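PDB 3TR4: inorganic pyrophosphatase from Coxiella burnetii, which catalyses the magnesium-dependent hydrolysis of inorganic pyrophosphate to two phosphate ions, and assembles as a homohexamer. Local coordinates for the interface of chains A and B. Numbering follows the deposited sequence. Chains: chain A/B, Inorganic pyrophosphatase.

Contacts 1 and 2 are neighbouring patches of one interface between two subunits of the hexamer. The centres of their C-alpha atoms lie about 8 Å apart. Both use strand 40-46 of chain A, and A:Phe46 at its end belongs to each: its backbone and one ring face serve contact 1, its ring tip serves contact 2. Chain B answers with B:Pro78, B:Pro111 at the end of strand 106-111 and loop 114-116 in contact 1, and with loop 77-85 and the start of strand 86-99 in contact 2. In these patches chain A offers residues 30-46 and chain B residues 77-116.

Contact 1: the interface of chains A and B. Residues chain A 44-46; chain B 78, 111, 114-116.
The end of strand 40-46 of chain A, carrying A:Asp44, A:Arg45 and A:Phe46, docks on the loop B:Lys114 to B:Cys116 of a second pyrophosphatase subunit. A backbone hydrogen bond ties the two segments. A:Phe46 N donates to B:Ala115 O over 2.8 Å. The bond is nearly straight, 166° at the hydrogen, and the donor lies almost along the C=O axis. The A:Phe46 side chain carries most of the apolar contact. Its CG is anti to the carbonyl carbon (chi1 -65°), and the ring enters among B:Pro78, B:Pro111 and B:Cys116. B:Pro78 sits over one face of the ring, with CD 3.9 Å from the centroid, a CH-pi contact. B:Pro111 CG reaches the rim at A:Phe46 CE1, 3.5 Å away, from the same side of the ring as B:Pro78. Both prolines cross the phenylalanine side chain at about a right angle. B:Cys116 adds its CB, 4.0 Å from A:Phe46 CD1. B:Ala115 also packs with its own CB 3.5 Å from the carbonyl A:Asp44 O. The A:Arg45 side chain has CG in the crowded position between the backbone N and the carbonyl carbon (chi1 47°). It touches chain B through CB, 3.8 Å from B:Ala115 CA. The patch helps to join subunits of the hexamer. Since A:Arg45 probably binds substrate, it may also steady the strand that bears this arginine.

Contact 2: the interface of chains A and B. Residues chain A 30, 32, 41-43, 46; chain B 77, 79-82, 85-87.
Backbone bonds join strand 40-46 of chain A to the start of strand 86-99 of chain B. B:Leu86 N donates to A:Leu41 O over 2.9 Å, in the carbonyl plane. A:Val43 N donates to B:Leu86 O over 3.0 Å, nearly along the C=O axis. B:Leu86 thus uses both its N-H and its carbonyl, and forms a parallel beta bridge with A:Thr42. Another bond ends on a side chain. The backbone B:Gln82 N donates to the phenol oxygen A:Tyr32 OH over 2.9 Å, at 164° at the hydrogen. The tyrosine reaches there with CG anti to the carbonyl carbon (chi1 -60°). The two side chains cross at about a right angle, although ring and amide planes are only moderately inclined. Within chain A, A:Thr42 O lies at the edge of the tyrosine ring, in plane, and A:Val30 O lies over one face, toward the rim.

Apolar side chains, valines prominent among them, pack beside these bonds. B:Val85 has CG1 anti to the backbone N (chi1 170°). B:Val85 CG1 lies 3.8 Å from A:Thr42 CA and also touches A:Val43. Its CG2 turns to A:Leu41 CD2, and both methyls bear on the A:Tyr32 ring. A:Val43 lies beside B:Met87, a selenomethionine, pointing the same way; A:Val43 CG2 is 3.7 Å from B:Met87 CB. A:Thr42 and B:Leu86 also lie side by side.

Beyond them, the tip of the A:Phe46 ring meets a second apolar group. A:Phe46 CZ is 3.6 Å from the methyl B:Thr77 CG2. B:Val81 CG2 and B:Met87 CE also approach the ring tip. B:Thr77 is held from within its own chain. The hydroxyl B:Thr77 OG1 donates to B:Val79 O over 2.7 Å, from above the carbonyl plane. This bond may steady residues 77-79 beside the ring.

Together, the bridged strands and their apolar packing fasten neighbouring subunits in the hexamer.

Contact 1: the interface of chains A and B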
ATOM      1  N   ASP A  44     -12.185  -4.223  18.123  1.00 35.29           N
ATOM      2  CA  ASP A  44     -12.488  -3.601  19.406  1.00 37.75           C
ATOM      3  C   ASP A  44     -13.198  -2.273  19.153  1.00 36.46           C
ATOM      4  O   ASP A  44     -14.367  -2.104  19.502  1.00 41.34           O
ATOM      5  CB  ASP A  44     -11.207  -3.402  20.221  1.00 41.56           C
ATOM      6  CG  ASP A  44     -11.438  -2.623  21.502  1.00 48.16           C
ATOM      7  OD1 ASP A  44     -12.610  -2.392  21.866  1.00 46.28           O
ATOM      8  OD2 ASP A  44     -10.440  -2.247  22.151  1.00 55.74           O
ATOM      9  N   ARG A  45     -12.490  -1.336  18.534  1.00 26.50           N
ATOM     10  CA  ARG A  45     -13.111  -0.106  18.072  1.00 30.34           C
ATOM     11  C   ARG A  45     -12.286   0.560  16.983  1.00 28.04           C
ATOM     12  O   ARG A  45     -11.129   0.202  16.749  1.00 33.53           O
ATOM     13  CB  ARG A  45     -13.335   0.866  19.234  1.00 33.29           C
ATOM     14  CG  ARG A  45     -12.131   1.049  20.139  1.00 44.11           C
ATOM     15  CD  ARG A  45     -12.457   1.975  21.305  1.00 53.06           C
ATOM     16  NE  ARG A  45     -11.844   1.515  22.548  1.00 63.30           N
ATOM     17  CZ  ARG A  45     -10.656   1.913  22.994  1.00 70.70           C
ATOM     18  NH1 ARG A  45      -9.942   2.790  22.301  1.00 69.14           N
ATOM     19  NH2 ARG A  45     -10.181   1.436  24.136  1.00 75.27           N
ATOM     20  N   PHE A  46     -12.901   1.526  16.313  1.00 23.50           N
ATOM     21  CA  PHE A  46     -12.204   2.359  15.347  1.00 26.24           C
ATOM     22  C   PHE A  46     -11.705   3.615  16.061  1.00 30.90           C
ATOM     23  O   PHE A  46     -12.455   4.272  16.777  1.00 34.64           O
ATOM     24  CB  PHE A  46     -13.133   2.697  14.179  1.00 20.42           C
ATOM     25  CG  PHE A  46     -13.538   1.489  13.371  1.00 29.03           C
ATOM     26  CD1 PHE A  46     -14.686   0.781  13.681  1.00 22.60           C
ATOM     27  CD2 PHE A  46     -12.744   1.042  12.325  1.00 23.88           C
ATOM     28  CE1 PHE A  46     -15.046  -0.342  12.955  1.00 23.19           C
ATOM     29  CE2 PHE A  46     -13.100  -0.080  11.592  1.00 26.26           C
ATOM     30  CZ  PHE A  46     -14.250  -0.772  11.907  1.00 24.31           C
TER
ATOM     31  N   PRO B  78     -15.203   3.094   8.800  1.00 24.74           N
ATOM     32  CA  PRO B  78     -14.288   4.209   8.535  1.00 24.42           C
ATOM     33  C   PRO B  78     -13.066   3.762   7.734  1.00 28.60           C
ATOM     34  O   PRO B  78     -12.615   4.493   6.857  1.00 26.98           O
ATOM     35  CB  PRO B  78     -13.868   4.653   9.938  1.00 27.48           C
ATOM     36  CG  PRO B  78     -14.991   4.220  10.825  1.00 28.94           C
ATOM     37  CD  PRO B  78     -15.478   2.932  10.239  1.00 27.92           C
ATOM     38  N   PRO B 111     -20.807  -0.771  12.335  1.00 20.27           N
ATOM     39  CA  PRO B 111     -20.375  -1.321  13.626  1.00 18.97           C
ATOM     40  C   PRO B 111     -21.308  -0.860  14.741  1.00 24.93           C
ATOM     41  O   PRO B 111     -21.950   0.185  14.597  1.00 20.25           O
ATOM     42  CB  PRO B 111     -18.983  -0.705  13.822  1.00 19.98           C
ATOM     43  CG  PRO B 111     -18.539  -0.296  12.448  1.00 17.91           C
ATOM     44  CD  PRO B 111     -19.797   0.128  11.751  1.00 21.53           C
ATOM     45  N   LYS B 114     -20.554   1.243  20.339  1.00 30.91           N
ATOM     46  CA  LYS B 114     -19.364   1.040  21.159  1.00 35.55           C
ATOM     47  C   LYS B 114     -18.085   0.977  20.331  1.00 33.64           C
ATOM     48  O   LYS B 114     -17.042   1.489  20.742  1.00 33.82           O
ATOM     49  CB  LYS B 114     -19.502  -0.248  21.974  1.00 47.01           C
ATOM     50  CG  LYS B 114     -18.189  -0.770  22.539  1.00 57.54           C
ATOM     51  CD  LYS B 114     -18.361  -2.154  23.146  1.00 66.84           C
ATOM     52  CE  LYS B 114     -19.443  -2.155  24.218  1.00 75.65           C
ATOM     53  NZ  LYS B 114     -19.652  -3.508  24.808  1.00 79.94           N
ATOM     54  N   ALA B 115     -18.168   0.337  19.168  1.00 28.88           N
ATOM     55  CA  ALA B 115     -16.998   0.137  18.319  1.00 29.95           C
ATOM     56  C   ALA B 115     -16.765   1.311  17.372  1.00 35.08           C
ATOM     57  O   ALA B 115     -15.634   1.574  16.965  1.00 35.64           O
ATOM     58  CB  ALA B 115     -17.124  -1.164  17.540  1.00 31.18           C
ATOM     59  N   CYS B 116     -17.834   2.019  17.021  1.00 33.52           N
ATOM     60  CA  CYS B 116     -17.708   3.171  16.134  1.00 30.40           C
ATOM     61  C   CYS B 116     -18.636   4.316  16.532  1.00 30.57           C
ATOM     62  O   CYS B 116     -19.775   4.388  16.077  1.00 24.60           O
ATOM     63  CB  CYS B 116     -17.964   2.765  14.680  1.00 30.16           C
ATOM     64  SG  CYS B 116     -17.558   4.053  13.476  1.00 34.22           S
TER

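Contact 2: the interface of chains A and B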
ATOM      1  N   VAL A  30      -8.007   0.814  12.968  1.00 23.11           N
ATOM      2  CA  VAL A  30      -8.917  -0.196  13.485  1.00 29.02           C
ATOM      3  C   VAL A  30      -8.158  -0.861  14.614  1.00 26.27           C
ATOM      4  O   VAL A  30      -7.061  -1.370  14.400  1.00 30.54           O
ATOM      5  CB  VAL A  30      -9.234  -1.302  12.469  1.00 32.61           C
ATOM      6  CG1 VAL A  30     -10.406  -2.141  12.964  1.00 36.75           C
ATOM      7  CG2 VAL A  30      -9.530  -0.727  11.114  1.00 39.27           C
ATOM      8  N   TYR A  32      -7.775  -3.908  16.772  1.00 30.46           N
ATOM      9  CA  TYR A  32      -8.166  -5.304  16.923  1.00 29.34           C
ATOM     10  C   TYR A  32      -7.887  -5.803  18.332  1.00 28.98           C
ATOM     11  O   TYR A  32      -7.029  -5.272  19.037  1.00 29.98           O
ATOM     12  CB  TYR A  32      -7.436  -6.197  15.919  1.00 29.54           C
ATOM     13  CG  TYR A  32      -7.704  -5.854  14.477  1.00 27.65           C
ATOM     14  CD1 TYR A  32      -8.986  -5.940  13.952  1.00 25.52           C
ATOM     15  CD2 TYR A  32      -6.676  -5.457  13.636  1.00 30.62           C
ATOM     16  CE1 TYR A  32      -9.236  -5.635  12.629  1.00 29.06           C
ATOM     17  CE2 TYR A  32      -6.917  -5.146  12.310  1.00 33.04           C
ATOM     18  CZ  TYR A  32      -8.199  -5.239  11.812  1.00 28.65           C
ATOM     19  OH  TYR A  32      -8.448  -4.934  10.495  1.00 26.75           O
ATOM     20  N   LEU A  41      -9.688 -13.116  15.935  1.00 27.50           N
ATOM     21  CA  LEU A  41      -9.294 -11.727  16.070  1.00 29.14           C
ATOM     22  C   LEU A  41     -10.561 -10.915  15.831  1.00 30.38           C
ATOM     23  O   LEU A  41     -11.313 -11.195  14.897  1.00 31.98           O
ATOM     24  CB  LEU A  41      -8.227 -11.373  15.033  1.00 29.12           C
ATOM     25  CG  LEU A  41      -7.539 -10.013  15.159  1.00 33.49           C
ATOM     26  CD1 LEU A  41      -6.657  -9.969  16.401  1.00 33.83           C
ATOM     27  CD2 LEU A  41      -6.719  -9.718  13.914  1.00 34.74           C
ATOM     28  N   THR A  42     -10.819  -9.927  16.679  1.00 26.78           N
ATOM     29  CA  THR A  42     -12.051  -9.157  16.557  1.00 25.41           C
ATOM     30  C   THR A  42     -11.792  -7.662  16.558  1.00 29.21           C
ATOM     31  O   THR A  42     -10.748  -7.201  17.018  1.00 35.28           O
ATOM     32  CB  THR A  42     -13.032  -9.477  17.705  1.00 33.34           C
ATOM     33  OG1 THR A  42     -12.483  -9.022  18.948  1.00 37.82           O
ATOM     34  CG2 THR A  42     -13.281 -10.974  17.788  1.00 38.44           C
ATOM     35  N   VAL A  43     -12.751  -6.907  16.035  1.00 25.67           N
ATOM     36  CA  VAL A  43     -12.684  -5.456  16.100  1.00 26.47           C
ATOM     37  C   VAL A  43     -13.065  -4.996  17.498  1.00 29.16           C
ATOM     38  O   VAL A  43     -14.125  -5.351  18.009  1.00 28.49           O
ATOM     39  CB  VAL A  43     -13.627  -4.793  15.083  1.00 27.95           C
ATOM     40  CG1 VAL A  43     -13.662  -3.286  15.292  1.00 27.31           C
ATOM     41  CG2 VAL A  43     -13.193  -5.132  13.662  1.00 31.16           C
ATOM     42  N   PHE A  46     -12.901   1.526  16.313  1.00 23.50           N
ATOM     43  CA  PHE A  46     -12.204   2.359  15.347  1.00 26.24           C
ATOM     44  C   PHE A  46     -11.705   3.615  16.061  1.00 30.90           C
ATOM     45  O   PHE A  46     -12.455   4.272  16.777  1.00 34.64           O
ATOM     46  CB  PHE A  46     -13.133   2.697  14.179  1.00 20.42           C
ATOM     47  CG  PHE A  46     -13.538   1.489  13.371  1.00 29.03           C
ATOM     48  CD1 PHE A  46     -14.686   0.781  13.681  1.00 22.60           C
ATOM     49  CD2 PHE A  46     -12.744   1.042  12.325  1.00 23.88           C
ATOM     50  CE1 PHE A  46     -15.046  -0.342  12.955  1.00 23.19           C
ATOM     51  CE2 PHE A  46     -13.100  -0.080  11.592  1.00 26.26           C
ATOM     52  CZ  PHE A  46     -14.250  -0.772  11.907  1.00 24.31           C
TER
ATOM     53  N   THR B  77     -17.545   0.845   7.157  1.00 19.75           N
ATOM     54  CA  THR B  77     -16.661   1.216   8.252  1.00 21.25           C
ATOM     55  C   THR B  77     -15.792   2.389   7.823  1.00 21.89           C
ATOM     56  O   THR B  77     -15.656   2.656   6.626  1.00 21.73           O
ATOM     57  CB  THR B  77     -15.736   0.051   8.642  1.00 25.01           C
ATOM     58  OG1 THR B  77     -14.957  -0.342   7.507  1.00 24.67           O
ATOM     59  CG2 THR B  77     -16.545  -1.142   9.124  1.00 26.16           C
ATOM     60  N   VAL B  79     -12.536   2.580   8.036  1.00 26.37           N
ATOM     61  CA  VAL B  79     -11.418   2.026   7.275  1.00 30.54           C
ATOM     62  C   VAL B  79     -11.587   0.518   7.082  1.00 28.94           C
ATOM     63  O   VAL B  79     -12.300  -0.130   7.849  1.00 28.64           O
ATOM     64  CB  VAL B  79     -10.070   2.320   7.956  1.00 28.21           C
ATOM     65  CG1 VAL B  79      -9.814   3.816   8.004  1.00 27.50           C
ATOM     66  CG2 VAL B  79     -10.061   1.737   9.348  1.00 28.13           C
ATOM     67  N   PRO B  80     -10.929  -0.045   6.053  1.00 21.63           N
ATOM     68  CA  PRO B  80     -11.107  -1.473   5.755  1.00 20.97           C
ATOM     69  C   PRO B  80     -10.751  -2.371   6.943  1.00 24.05           C
ATOM     70  O   PRO B  80      -9.858  -2.049   7.728  1.00 21.18           O
ATOM     71  CB  PRO B  80     -10.133  -1.718   4.594  1.00 21.38           C
ATOM     72  CG  PRO B  80      -9.906  -0.365   3.985  1.00 25.08           C
ATOM     73  CD  PRO B  80      -9.980   0.603   5.130  1.00 22.05           C
ATOM     74  N   VAL B  81     -11.461  -3.487   7.070  1.00 23.70           N
ATOM     75  CA  VAL B  81     -11.188  -4.476   8.110  1.00 25.91           C
ATOM     76  C   VAL B  81     -10.514  -5.703   7.490  1.00 25.50           C
ATOM     77  O   VAL B  81     -10.885  -6.135   6.397  1.00 27.61           O
ATOM     78  CB  VAL B  81     -12.490  -4.914   8.818  1.00 24.70           C
ATOM     79  CG1 VAL B  81     -12.222  -6.059   9.782  1.00 21.51           C
ATOM     80  CG2 VAL B  81     -13.135  -3.732   9.543  1.00 24.46           C
ATOM     81  N   GLN B  82      -9.526  -6.264   8.183  1.00 24.33           N
ATOM     82  CA  GLN B  82      -8.782  -7.420   7.674  1.00 25.12           C
ATOM     83  C   GLN B  82      -9.652  -8.675   7.552  1.00 16.19           C
ATOM     84  O   GLN B  82     -10.394  -9.011   8.472  1.00 24.54           O
ATOM     85  CB  GLN B  82      -7.572  -7.710   8.575  1.00 30.99           C
ATOM     86  CG  GLN B  82      -6.841  -9.022   8.273  1.00 35.98           C
ATOM     87  CD  GLN B  82      -5.605  -9.216   9.138  1.00 34.45           C
ATOM     88  OE1 GLN B  82      -4.629  -8.479   9.013  1.00 41.79           O
ATOM     89  NE2 GLN B  82      -5.644 -10.208  10.021  1.00 32.82           N
ATOM     90  N   VAL B  85     -11.442 -11.489  10.331  1.00 25.96           N
ATOM     91  CA  VAL B  85     -11.737 -10.837  11.598  1.00 26.56           C
ATOM     92  C   VAL B  85     -13.238 -10.842  11.885  1.00 22.42           C
ATOM     93  O   VAL B  85     -14.051 -10.692  10.978  1.00 26.08           O
ATOM     94  CB  VAL B  85     -11.204  -9.390  11.600  1.00 32.13           C
ATOM     95  CG1 VAL B  85     -11.709  -8.625  12.813  1.00 32.83           C
ATOM     96  CG2 VAL B  85      -9.683  -9.397  11.559  1.00 31.27           C
ATOM     97  N   LEU B  86     -13.596 -11.030  13.150  1.00 19.63           N
ATOM     98  CA  LEU B  86     -14.997 -10.993  13.561  1.00 22.78           C
ATOM     99  C   LEU B  86     -15.319  -9.622  14.145  1.00 28.24           C
ATOM    100  O   LEU B  86     -14.491  -9.025  14.827  1.00 33.53           O
ATOM    101  CB  LEU B  86     -15.278 -12.091  14.589  1.00 25.08           C
ATOM    102  CG  LEU B  86     -16.741 -12.361  14.955  1.00 37.83           C
ATOM    103  CD1 LEU B  86     -16.903 -13.764  15.513  1.00 39.87           C
ATOM    104  CD2 LEU B  86     -17.269 -11.323  15.936  1.00 42.65           C
HETATM  105  N   MSE B  87     -16.515  -9.118  13.867  1.00 23.82           N
HETATM  106  CA  MSE B  87     -16.933  -7.831  14.409  1.00 26.69           C
HETATM  107  C   MSE B  87     -18.422  -7.810  14.729  1.00 27.74           C
HETATM  108  O   MSE B  87     -19.206  -8.567  14.153  1.00 25.32           O
HETATM  109  CB  MSE B  87     -16.564  -6.691  13.454  1.00 24.64           C
HETATM  110  CG  MSE B  87     -17.208  -6.774  12.083  1.00 26.44           C
HETATM  111 SE   MSE B  87     -16.520  -5.385  10.883  1.00 32.84          SE
HETATM  112  CE  MSE B  87     -16.990  -3.814  11.946  1.00 16.93           C
TER